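Local coordinates for Serine/threonine protein phosphatase Stp1 (Streptococcus agalactiae, PDB 2PK0), which probably removes phosphate from phosphoserine and phosphothreonine residues of proteins, as a magnesium-binding bacterial phosphatase of the PP2C family, at residues N201-N205 / A206-T210. Residues are numbered along the deposited sequence; the frame is centred on the assembly and turned at random.
Sequences NMLSN and ADIAT
Ser204 and Asp207 exchange side-chain and backbone hydrogen bonds in a capping box that opens helix 205-212, with Ser204 as the N-cap. In one direction the amide of Asp207 donates to the serine hydroxyl, N to OG 3.1 Å; in the other the amide of Ser204 gives its hydrogen to the aspartate, N to OD2 3.0 Å. With chi1 at 83°, OG is flanked by the serine's own N and C and faces the Asp207 amide, which it meets nearly straight on (N-H...O 161°). The Ser204 amide comes to OD2 from the anti side, 33° out of the carboxylate plane. OD2 also forms a salt bridge with Arg232, a second partner that probably favours the charged form and joins the cap to the loop after helix 218-231.

The regular i to i+4 backbone bonds start at once: the carbonyl of Ser204 accepts from Ile208 N at 3.1 Å, and that of Asn205 from Ala209 N at 2.9 Å, the latter in the carbonyl plane. On the buried side of the turn Leu203 CD2 packs against Ile208 CG1 at 3.8 Å, the two side chains meeting at about a right angle. Leu203 continues onto Leu225, Leu228 and Ala229 of helix 218-231, while Ile208 of helix 205-212 rests on Leu199 and Thr200 of helix 197-200. Next in the chain, Ala206 O takes two donors from opposite faces of its plane, Thr210 N at 2.8 Å and the hydroxyl Thr210 OG1 at 3.1 Å.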
# COMPACT_ATOMS: atom_id res chain seq x y z
N ASN A 201 -4.59 -9.85 6.29
CA ASN A 201 -5.52 -10.33 7.31
C ASN A 201 -5.88 -11.79 7.08
O ASN A 201 -6.22 -12.50 8.01
CB ASN A 201 -6.79 -9.49 7.36
CG ASN A 201 -6.55 -8.07 7.88
OD1 ASN A 201 -5.51 -7.76 8.49
ND2 ASN A 201 -7.51 -7.19 7.63
N MET A 202 -5.81 -12.24 5.83
CA MET A 202 -6.13 -13.61 5.47
C MET A 202 -4.91 -14.53 5.41
O MET A 202 -5.02 -15.72 5.70
CB MET A 202 -6.88 -13.63 4.14
CG MET A 202 -8.22 -12.88 4.12
SD MET A 202 -9.50 -13.46 5.27
CE MET A 202 -9.53 -12.12 6.47
N LEU A 203 -3.74 -14.00 5.05
CA LEU A 203 -2.51 -14.81 4.89
C LEU A 203 -1.45 -14.42 5.90
O LEU A 203 -1.27 -13.25 6.19
CB LEU A 203 -1.88 -14.54 3.54
CG LEU A 203 -2.25 -15.36 2.32
CD1 LEU A 203 -3.74 -15.52 2.20
CD2 LEU A 203 -1.68 -14.72 1.08
N SER A 204 -0.71 -15.39 6.42
CA SER A 204 0.45 -15.07 7.23
C SER A 204 1.62 -14.65 6.32
O SER A 204 1.61 -14.91 5.12
CB SER A 204 0.85 -16.26 8.10
OG SER A 204 1.64 -17.17 7.36
N ASN A 205 2.62 -13.99 6.90
CA ASN A 205 3.81 -13.58 6.14
C ASN A 205 4.50 -14.74 5.43
O ASN A 205 4.85 -14.67 4.24
CB ASN A 205 4.78 -12.88 7.06
CG ASN A 205 4.19 -11.64 7.71
OD1 ASN A 205 3.15 -11.14 7.27
ND2 ASN A 205 4.84 -11.14 8.75
N ALA A 206 4.68 -15.82 6.18
CA ALA A 206 5.29 -17.02 5.66
C ALA A 206 4.46 -17.66 4.53
O ALA A 206 5.03 -18.16 3.57
CB ALA A 206 5.55 -17.98 6.77
N ASP A 207 3.12 -17.59 4.64
CA ASP A 207 2.21 -18.00 3.56
C ASP A 207 2.48 -17.24 2.25
O ASP A 207 2.44 -17.84 1.18
CB ASP A 207 0.74 -17.79 3.95
CG ASP A 207 0.27 -18.72 5.07
OD1 ASP A 207 0.85 -19.82 5.23
OD2 ASP A 207 -0.67 -18.34 5.80
N ILE A 208 2.72 -15.93 2.36
CA ILE A 208 3.00 -15.06 1.22
C ILE A 208 4.34 -15.46 0.64
O ILE A 208 4.46 -15.67 -0.57
CB ILE A 208 3.01 -13.56 1.61
CG1 ILE A 208 1.65 -13.13 2.14
CG2 ILE A 208 3.42 -12.67 0.45
CD1 ILE A 208 1.65 -11.79 2.81
N ALA A 209 5.32 -15.61 1.53
CA ALA A 209 6.68 -16.07 1.16
C ALA A 209 6.66 -17.42 0.43
O ALA A 209 7.42 -17.64 -0.51
CB ALA A 209 7.56 -16.14 2.38
N THR A 210 5.76 -18.30 0.85
CA THR A 210 5.59 -19.61 0.23
C THR A 210 5.09 -19.51 -1.20
O THR A 210 5.60 -20.21 -2.08
CB THR A 210 4.65 -20.45 1.10
OG1 THR A 210 5.38 -20.91 2.23
CG2 THR A 210 4.04 -21.65 0.32